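Side-chain contacts in ThermoDBP-single stranded DNA binding protein (Thermoproteus tenax, PDB 3TEK), which binds single-stranded DNA and probably replaces the canonical single-stranded DNA-binding protein in the Thermoproteales: residues S15-K20 against K24-R29; T120-D125 against L131-D136. All coordinates share one frame; numbering follows the deposited sequence.

Contact 1 (S15-K20 against K24-R29)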
ATOM      1  N   SER A  15       5.236  -9.968  -5.132  1.00 48.20           N
ATOM      2  CA  SER A  15       4.474  -9.783  -6.355  1.00 45.52           C
ATOM      3  C   SER A  15       4.474 -10.990  -7.304  1.00 47.50           C
ATOM      4  O   SER A  15       5.284 -11.912  -7.203  1.00 47.81           O
ATOM      5  CB  SER A  15       4.983  -8.557  -7.096  1.00 44.84           C
ATOM      6  OG  SER A  15       6.317  -8.729  -7.521  1.00 45.16           O
ATOM      7  N   GLU A  16       3.531 -10.977  -8.227  1.00 48.15           N
ATOM      8  CA  GLU A  16       3.532 -11.914  -9.345  1.00 48.90           C
ATOM      9  C   GLU A  16       2.737 -11.332 -10.497  1.00 47.64           C
ATOM     10  O   GLU A  16       1.956 -10.384 -10.328  1.00 45.93           O
ATOM     11  CB  GLU A  16       2.966 -13.277  -8.939  1.00 53.46           C
ATOM     12  CG  GLU A  16       1.525 -13.281  -8.448  1.00 54.56           C
ATOM     13  CD  GLU A  16       1.152 -14.624  -7.848  1.00 60.23           C
ATOM     14  OE1 GLU A  16       0.965 -15.595  -8.614  1.00 60.71           O
ATOM     15  OE2 GLU A  16       1.074 -14.711  -6.605  1.00 62.27           O
ATOM     16  N   LEU A  17       2.955 -11.896 -11.676  1.00 46.83           N
ATOM     17  CA  LEU A  17       2.211 -11.454 -12.837  1.00 47.49           C
ATOM     18  C   LEU A  17       0.891 -12.207 -12.943  1.00 46.45           C
ATOM     19  O   LEU A  17       0.763 -13.341 -12.520  1.00 48.31           O
ATOM     20  CB  LEU A  17       3.044 -11.611 -14.114  1.00 48.14           C
ATOM     21  CG  LEU A  17       4.201 -10.599 -14.209  1.00 50.75           C
ATOM     22  CD1 LEU A  17       5.028 -10.802 -15.471  1.00 51.48           C
ATOM     23  CD2 LEU A  17       3.714  -9.152 -14.156  1.00 48.66           C
ATOM     24  N   ILE A  18      -0.090 -11.549 -13.521  1.00 45.90           N
ATOM     25  CA  ILE A  18      -1.271 -12.231 -13.951  1.00 46.91           C
ATOM     26  C   ILE A  18      -1.616 -11.776 -15.352  1.00 46.16           C
ATOM     27  O   ILE A  18      -1.327 -10.651 -15.745  1.00 47.69           O
ATOM     28  CB  ILE A  18      -2.435 -11.999 -12.984  1.00 50.71           C
ATOM     29  CG1 ILE A  18      -2.841 -10.566 -12.921  1.00 49.31           C
ATOM     30  CG2 ILE A  18      -2.045 -12.401 -11.511  1.00 51.20           C
ATOM     31  CD1 ILE A  18      -3.614 -10.288 -11.539  1.00 52.59           C
ATOM     32  N   THR A  19      -2.225 -12.657 -16.117  1.00 47.63           N
ATOM     33  CA  THR A  19      -2.475 -12.407 -17.530  1.00 50.91           C
ATOM     34  C   THR A  19      -3.968 -12.269 -17.781  1.00 50.64           C
ATOM     35  O   THR A  19      -4.759 -13.056 -17.258  1.00 51.35           O
ATOM     36  CB  THR A  19      -1.946 -13.524 -18.395  1.00 53.42           C
ATOM     37  OG1 THR A  19      -0.526 -13.548 -18.304  1.00 58.34           O
ATOM     38  CG2 THR A  19      -2.359 -13.307 -19.858  1.00 55.27           C
ATOM     39  N   LYS A  20      -4.310 -11.229 -18.540  1.00 49.73           N
ATOM     40  CA  LYS A  20      -5.662 -10.910 -18.937  1.00 50.60           C
ATOM     41  C   LYS A  20      -5.567 -10.611 -20.422  1.00 50.83           C
ATOM     42  O   LYS A  20      -5.158  -9.523 -20.823  1.00 49.68           O
ATOM     43  CB  LYS A  20      -6.169  -9.694 -18.162  1.00 51.46           C
ATOM     44  CG  LYS A  20      -7.546  -9.181 -18.533  1.00 54.75           C
ATOM     45  CD  LYS A  20      -7.951  -8.046 -17.590  1.00 59.08           C
ATOM     46  CE  LYS A  20      -8.835  -7.009 -18.223  1.00 62.40           C
ATOM     47  NZ  LYS A  20      -9.652  -7.558 -19.325  1.00 64.02           N
ATOM     48  N   LYS A  24      -0.424  -8.001 -19.154  1.00 49.60           N
ATOM     49  CA  LYS A  24       0.109  -8.518 -17.924  1.00 49.48           C
ATOM     50  C   LYS A  24      -0.166  -7.487 -16.831  1.00 47.81           C
ATOM     51  O   LYS A  24       0.113  -6.315 -17.008  1.00 48.60           O
ATOM     52  CB  LYS A  24       1.602  -8.729 -18.055  1.00 52.23           C
ATOM     53  CG  LYS A  24       1.979  -9.754 -19.072  1.00 56.41           C
ATOM     54  CD  LYS A  24       1.875 -11.154 -18.498  1.00 60.22           C
ATOM     55  CE  LYS A  24       2.615 -12.186 -19.388  1.00 62.77           C
ATOM     56  NZ  LYS A  24       1.684 -12.791 -20.368  1.00 65.33           N
ATOM     57  N   LEU A  25      -0.718  -7.923 -15.712  1.00 45.00           N
ATOM     58  CA  LEU A  25      -0.886  -7.056 -14.550  1.00 43.99           C
ATOM     59  C   LEU A  25      -0.005  -7.572 -13.418  1.00 42.34           C
ATOM     60  O   LEU A  25       0.440  -8.719 -13.445  1.00 42.58           O
ATOM     61  CB  LEU A  25      -2.352  -6.978 -14.125  1.00 44.48           C
ATOM     62  CG  LEU A  25      -3.248  -6.447 -15.260  1.00 46.49           C
ATOM     63  CD1 LEU A  25      -4.055  -7.559 -15.809  1.00 47.46           C
ATOM     64  CD2 LEU A  25      -4.189  -5.364 -14.756  1.00 48.76           C
ATOM     65  N   VAL A  26       0.212  -6.720 -12.427  1.00 40.60           N
ATOM     66  CA  VAL A  26       1.050  -7.063 -11.295  1.00 39.57           C
ATOM     67  C   VAL A  26       0.192  -7.146 -10.052  1.00 39.01           C
ATOM     68  O   VAL A  26      -0.388  -6.144  -9.615  1.00 40.18           O
ATOM     69  CB  VAL A  26       2.192  -6.051 -11.097  1.00 40.03           C
ATOM     70  CG1 VAL A  26       3.154  -6.542  -9.995  1.00 39.21           C
ATOM     71  CG2 VAL A  26       2.974  -5.826 -12.429  1.00 41.35           C
ATOM     72  N   LEU A  27       0.089  -8.360  -9.507  1.00 39.58           N
ATOM     73  CA  LEU A  27      -0.506  -8.560  -8.179  1.00 40.69           C
ATOM     74  C   LEU A  27       0.542  -8.266  -7.111  1.00 41.28           C
ATOM     75  O   LEU A  27       1.599  -8.881  -7.106  1.00 41.40           O
ATOM     76  CB  LEU A  27      -1.029  -9.983  -8.039  1.00 42.05           C
ATOM     77  CG  LEU A  27      -1.658 -10.403  -6.713  1.00 44.31           C
ATOM     78  CD1 LEU A  27      -2.796  -9.482  -6.299  1.00 45.22           C
ATOM     79  CD2 LEU A  27      -2.158 -11.814  -6.832  1.00 46.62           C
ATOM     80  N   ILE A  28       0.257  -7.315  -6.223  1.00 41.71           N
ATOM     81  CA  ILE A  28       1.208  -6.936  -5.205  1.00 43.00           C
ATOM     82  C   ILE A  28       0.628  -7.210  -3.816  1.00 46.98           C
ATOM     83  O   ILE A  28      -0.472  -6.766  -3.481  1.00 48.27           O
ATOM     84  CB  ILE A  28       1.580  -5.474  -5.299  1.00 42.99           C
ATOM     85  CG1 ILE A  28       2.139  -5.142  -6.690  1.00 41.62           C
ATOM     86  CG2 ILE A  28       2.587  -5.106  -4.211  1.00 43.93           C
ATOM     87  CD1 ILE A  28       2.534  -3.721  -6.813  1.00 43.21           C
ATOM     88  N   ARG A  29       1.394  -7.950  -3.020  1.00 48.50           N
ATOM     89  CA  ARG A  29       1.083  -8.182  -1.627  1.00 52.45           C
ATOM     90  C   ARG A  29       1.988  -7.271  -0.831  1.00 50.38           C
ATOM     91  O   ARG A  29       3.206  -7.394  -0.907  1.00 50.40           O
ATOM     92  CB  ARG A  29       1.330  -9.642  -1.245  1.00 58.11           C
ATOM     93  CG  ARG A  29       0.407 -10.613  -1.972  1.00 66.60           C
ATOM     94  CD  ARG A  29       0.787 -12.072  -1.791  1.00 74.24           C
ATOM     95  NE  ARG A  29       0.039 -12.887  -2.754  1.00 80.99           N
ATOM     96  CZ  ARG A  29       0.553 -13.661  -3.715  1.00 85.36           C
ATOM     97  NH1 ARG A  29       1.868 -13.806  -3.870  1.00 89.34           N
ATOM     98  NH2 ARG A  29      -0.273 -14.331  -4.518  1.00 85.02           N
TER
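Glu16 sets its CG between the backbone N and the carbonyl carbon (chi1 61°) and then runs extended, while Arg29 holds its CG anti to the carbonyl carbon and stays extended to NE; together these torsions bring carboxylate and guanidinium to one end of a beta hairpin. The hairpin is the first in an antiparallel four-stranded sheet, and strand 13-20 is an outermost strand of that sheet. Glu16 OE2 takes both terminal nitrogens of Arg29: NH2 in a salt bridge whose 2.5 Å is unusually short and doubtful as an exact length, and NH1 through a weak bond. NH2 meets the anti side of OE2, somewhat out of the carboxylate plane. Both nitrogens share the one oxygen, OE2, and the carboxylate and guanidinium planes stand 78° apart. Arg29 NE also has a weak, long ion pair with Glu121.

In the backbone, Glu16 and Leu27 form a hydrogen-bonded pair, Leu27 N giving to Glu16 O at 2.9 Å, and their side chains lie side by side on the same face. Ile18 and Leu25 form the next hydrogen-bonded pair, Leu25 N reaching Ile18 O at 2.8 Å, but their side chains cross at a slant, Ile18 CG1 resting against Leu25 CB at 3.8 Å.

The other face carries Ser15, Leu17, Val26 and Ile28 and looks toward helix 52-68. The side chains of Leu17 and Val26 cross, with Leu17 CD2 3.8 Å from Val26 CG2, and Leu17 also touches Gln67 and Phe68 of that helix. Ser15 OG is hydrogen-bonded to Gln67 NE2. Near the turn, Lys24 bends at chi2 and chi4 and lies alongside Thr19, where Lys24 NZ donates to Thr19 OG1 at 3.1 Å.

Contact 2 (T120-D125 against L131-D136)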
ATOM      1  N   THR A 120      -2.176  -5.862   2.814  1.00 49.66           N
ATOM      2  CA  THR A 120      -3.242  -5.785   1.826  1.00 50.83           C
ATOM      3  C   THR A 120      -2.736  -6.244   0.470  1.00 47.95           C
ATOM      4  O   THR A 120      -1.556  -6.564   0.309  1.00 50.63           O
ATOM      5  CB  THR A 120      -3.841  -4.373   1.769  1.00 51.55           C
ATOM      6  OG1 THR A 120      -5.053  -4.401   0.974  1.00 53.15           O
ATOM      7  CG2 THR A 120      -2.804  -3.370   1.238  1.00 52.91           C
ATOM      8  N   GLU A 121      -3.646  -6.343  -0.480  1.00 47.31           N
ATOM      9  CA  GLU A 121      -3.307  -6.727  -1.843  1.00 45.64           C
ATOM     10  C   GLU A 121      -3.771  -5.670  -2.819  1.00 43.40           C
ATOM     11  O   GLU A 121      -4.853  -5.105  -2.655  1.00 40.44           O
ATOM     12  CB  GLU A 121      -3.981  -8.030  -2.220  1.00 48.91           C
ATOM     13  CG  GLU A 121      -3.501  -9.221  -1.451  1.00 54.19           C
ATOM     14  CD  GLU A 121      -3.845 -10.544  -2.154  1.00 56.08           C
ATOM     15  OE1 GLU A 121      -4.506 -10.550  -3.233  1.00 56.76           O
ATOM     16  OE2 GLU A 121      -3.434 -11.572  -1.608  1.00 59.45           O
ATOM     17  N   LEU A 122      -2.933  -5.422  -3.824  1.00 41.37           N
ATOM     18  CA  LEU A 122      -3.182  -4.464  -4.908  1.00 41.98           C
ATOM     19  C   LEU A 122      -2.933  -5.155  -6.262  1.00 41.28           C
ATOM     20  O   LEU A 122      -2.094  -6.074  -6.354  1.00 40.65           O
ATOM     21  CB  LEU A 122      -2.217  -3.256  -4.785  1.00 42.24           C
ATOM     22  CG  LEU A 122      -1.893  -2.739  -3.359  1.00 44.75           C
ATOM     23  CD1 LEU A 122      -0.726  -1.767  -3.341  1.00 45.17           C
ATOM     24  CD2 LEU A 122      -3.138  -2.074  -2.728  1.00 44.20           C
ATOM     25  N   VAL A 123      -3.651  -4.713  -7.294  1.00 40.45           N
ATOM     26  CA  VAL A 123      -3.345  -5.098  -8.698  1.00 41.28           C
ATOM     27  C   VAL A 123      -3.013  -3.810  -9.473  1.00 40.97           C
ATOM     28  O   VAL A 123      -3.808  -2.864  -9.505  1.00 41.89           O
ATOM     29  CB  VAL A 123      -4.528  -5.848  -9.367  1.00 41.49           C
ATOM     30  CG1 VAL A 123      -4.248  -6.167 -10.890  1.00 41.94           C
ATOM     31  CG2 VAL A 123      -4.825  -7.150  -8.627  1.00 42.32           C
ATOM     32  N   LEU A 124      -1.820  -3.748 -10.032  1.00 40.94           N
ATOM     33  CA  LEU A 124      -1.418  -2.606 -10.834  1.00 41.65           C
ATOM     34  C   LEU A 124      -1.543  -2.972 -12.295  1.00 42.09           C
ATOM     35  O   LEU A 124      -0.975  -3.973 -12.725  1.00 41.81           O
ATOM     36  CB  LEU A 124       0.016  -2.200 -10.537  1.00 42.75           C
ATOM     37  CG  LEU A 124       0.691  -1.165 -11.476  1.00 44.10           C
ATOM     38  CD1 LEU A 124       0.059   0.217 -11.345  1.00 43.60           C
ATOM     39  CD2 LEU A 124       2.177  -1.107 -11.189  1.00 42.95           C
ATOM     40  N   ASP A 125      -2.238  -2.132 -13.059  1.00 42.53           N
ATOM     41  CA  ASP A 125      -2.186  -2.215 -14.525  1.00 44.31           C
ATOM     42  C   ASP A 125      -0.994  -1.367 -14.989  1.00 45.08           C
ATOM     43  O   ASP A 125      -1.063  -0.147 -14.947  1.00 44.43           O
ATOM     44  CB  ASP A 125      -3.509  -1.698 -15.143  1.00 46.80           C
ATOM     45  CG  ASP A 125      -3.544  -1.832 -16.659  1.00 50.32           C
ATOM     46  OD1 ASP A 125      -2.464  -1.824 -17.310  1.00 54.95           O
ATOM     47  OD2 ASP A 125      -4.649  -1.931 -17.220  1.00 53.08           O
ATOM     48  N   LEU A 131      -4.251   1.457 -10.417  1.00 45.07           N
ATOM     49  CA  LEU A 131      -3.966   0.726  -9.211  1.00 47.15           C
ATOM     50  C   LEU A 131      -5.310   0.254  -8.600  1.00 48.12           C
ATOM     51  O   LEU A 131      -6.200   1.077  -8.347  1.00 49.83           O
ATOM     52  CB  LEU A 131      -3.237   1.713  -8.310  1.00 49.08           C
ATOM     53  CG  LEU A 131      -2.506   1.336  -7.046  1.00 50.55           C
ATOM     54  CD1 LEU A 131      -1.822  -0.026  -7.206  1.00 50.90           C
ATOM     55  CD2 LEU A 131      -1.460   2.427  -6.660  1.00 51.05           C
ATOM     56  N   LEU A 132      -5.595  -1.025  -8.405  1.00 47.76           N
ATOM     57  CA  LEU A 132      -6.877  -1.504  -7.864  1.00 47.74           C
ATOM     58  C   LEU A 132      -6.603  -2.096  -6.489  1.00 47.33           C
ATOM     59  O   LEU A 132      -5.641  -2.848  -6.292  1.00 46.97           O
ATOM     60  CB  LEU A 132      -7.541  -2.537  -8.806  1.00 48.54           C
ATOM     61  CG  LEU A 132      -7.812  -2.064 -10.254  1.00 51.19           C
ATOM     62  CD1 LEU A 132      -7.959  -3.233 -11.233  1.00 50.32           C
ATOM     63  CD2 LEU A 132      -9.025  -1.070 -10.362  1.00 53.00           C
ATOM     64  N   TRP A 133      -7.398  -1.690  -5.513  1.00 47.16           N
ATOM     65  CA  TRP A 133      -7.263  -2.176  -4.148  1.00 47.39           C
ATOM     66  C   TRP A 133      -8.137  -3.423  -3.987  1.00 49.17           C
ATOM     67  O   TRP A 133      -9.324  -3.357  -4.245  1.00 48.83           O
ATOM     68  CB  TRP A 133      -7.750  -1.105  -3.190  1.00 48.58           C
ATOM     69  CG  TRP A 133      -7.634  -1.448  -1.753  1.00 47.96           C
ATOM     70  CD1 TRP A 133      -6.818  -2.379  -1.169  1.00 47.53           C
ATOM     71  CD2 TRP A 133      -8.336  -0.818  -0.697  1.00 49.53           C
ATOM     72  NE1 TRP A 133      -6.996  -2.377   0.184  1.00 48.25           N
ATOM     73  CE2 TRP A 133      -7.928  -1.431   0.505  1.00 49.24           C
ATOM     74  CE3 TRP A 133      -9.286   0.189  -0.650  1.00 52.03           C
ATOM     75  CZ2 TRP A 133      -8.430  -1.057   1.743  1.00 50.71           C
ATOM     76  CZ3 TRP A 133      -9.812   0.560   0.603  1.00 54.05           C
ATOM     77  CH2 TRP A 133      -9.375  -0.069   1.774  1.00 52.20           C
ATOM     78  N   ASN A 134      -7.528  -4.538  -3.566  1.00 49.66           N
ATOM     79  CA  ASN A 134      -8.228  -5.793  -3.273  1.00 52.12           C
ATOM     80  C   ASN A 134      -8.606  -5.751  -1.799  1.00 51.48           C
ATOM     81  O   ASN A 134      -7.967  -6.410  -0.976  1.00 49.83           O
ATOM     82  CB  ASN A 134      -7.296  -6.971  -3.609  1.00 55.23           C
ATOM     83  CG  ASN A 134      -7.999  -8.330  -3.667  1.00 60.12           C
ATOM     84  OD1 ASN A 134      -9.211  -8.431  -3.845  1.00 65.05           O
ATOM     85  ND2 ASN A 134      -7.198  -9.401  -3.550  1.00 61.02           N
ATOM     86  N   ARG A 135      -9.601  -4.915  -1.478  1.00 49.87           N
ATOM     87  CA  ARG A 135      -9.956  -4.606  -0.077  1.00 53.06           C
ATOM     88  C   ARG A 135     -10.277  -5.849   0.737  1.00 51.29           C
ATOM     89  O   ARG A 135      -9.982  -5.891   1.931  1.00 52.12           O
ATOM     90  CB  ARG A 135     -11.200  -3.686   0.052  1.00 55.54           C
ATOM     91  CG  ARG A 135     -11.301  -2.535  -0.922  1.00 60.51           C
ATOM     92  N   ASP A 136     -10.938  -6.821   0.099  1.00 50.13           N
ATOM     93  CA  ASP A 136     -11.344  -8.078   0.783  1.00 52.33           C
ATOM     94  C   ASP A 136     -10.148  -8.778   1.437  1.00 52.25           C
ATOM     95  O   ASP A 136     -10.329  -9.508   2.396  1.00 50.16           O
ATOM     96  CB  ASP A 136     -12.015  -9.070  -0.178  1.00 53.62           C
ATOM     97  CG  ASP A 136     -13.368  -8.579  -0.706  1.00 54.65           C
ATOM     98  OD1 ASP A 136     -13.890  -7.559  -0.187  1.00 52.78           O
ATOM     99  OD2 ASP A 136     -13.913  -9.253  -1.628  1.00 53.07           O
TER
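Strands 120-124 and 131-135 run antiparallel, their axes 4.7 Å apart at closest approach and their directions 154° apart, as the second beta hairpin of the sheet. Val123 and Leu132 form a hydrogen-bonded pair, with Leu132 N to Val123 O at 2.8 Å and Val123 N to Leu132 O at 2.9 Å. Further along, Asn134 N donates to Glu121 O, and Asn134 centres an inverse gamma turn.

On the face of Leu122, Leu124, Leu131 and Trp133, Leu131 CD1 sits 4.1 Å from Leu122 CB, and Leu122 CD2 lies 4.0 Å from Trp133 CD1. Helix 83-108 packs here through Leu92 and Leu96 on Trp133. Trp133 has CG opposite its backbone N (chi1 -178°), which leans the indole toward Thr120. Trp133 NE1 donates to Thr120 OG1, 2.9 Å away and in the ring plane, through a bent bond (143°). On the other face, Asn134 ND2 reaches Glu121 OE1 at 2.9 Å, coming from above the carboxylate plane.

Thr120 OG1 is also hydrogen-bonded to Thr138 OG1, to which Trp133 NE1 makes a second, weak bond. The buried threonine hydroxyl thus has two partners, and its bond to NE1 probably helps fix the rotation of the indole among the surrounding leucines.

Overall arrangement
Contact 1 is complete in sequence before the first strand of contact 2 begins, and helices 37-41, 52-68, 71-79 and 83-108 lie between them in sequence. Their centres are about 10 Å apart within one antiparallel sheet of order 13-20, 23-31, 116-124, 131-142. The inner strands 23-31 and 116-124 join the two hairpins, Ile28 N to Leu122 O at 2.7 Å and Val26 O to Leu124 N at 2.8 Å being probable hydrogen bonds. Helix 52-68 touches both contacts, while helix 83-108 packs on contact 2. The hairpins thus form one continuous sheet backed by helices, in the domain that probably carries the single-stranded DNA-binding function.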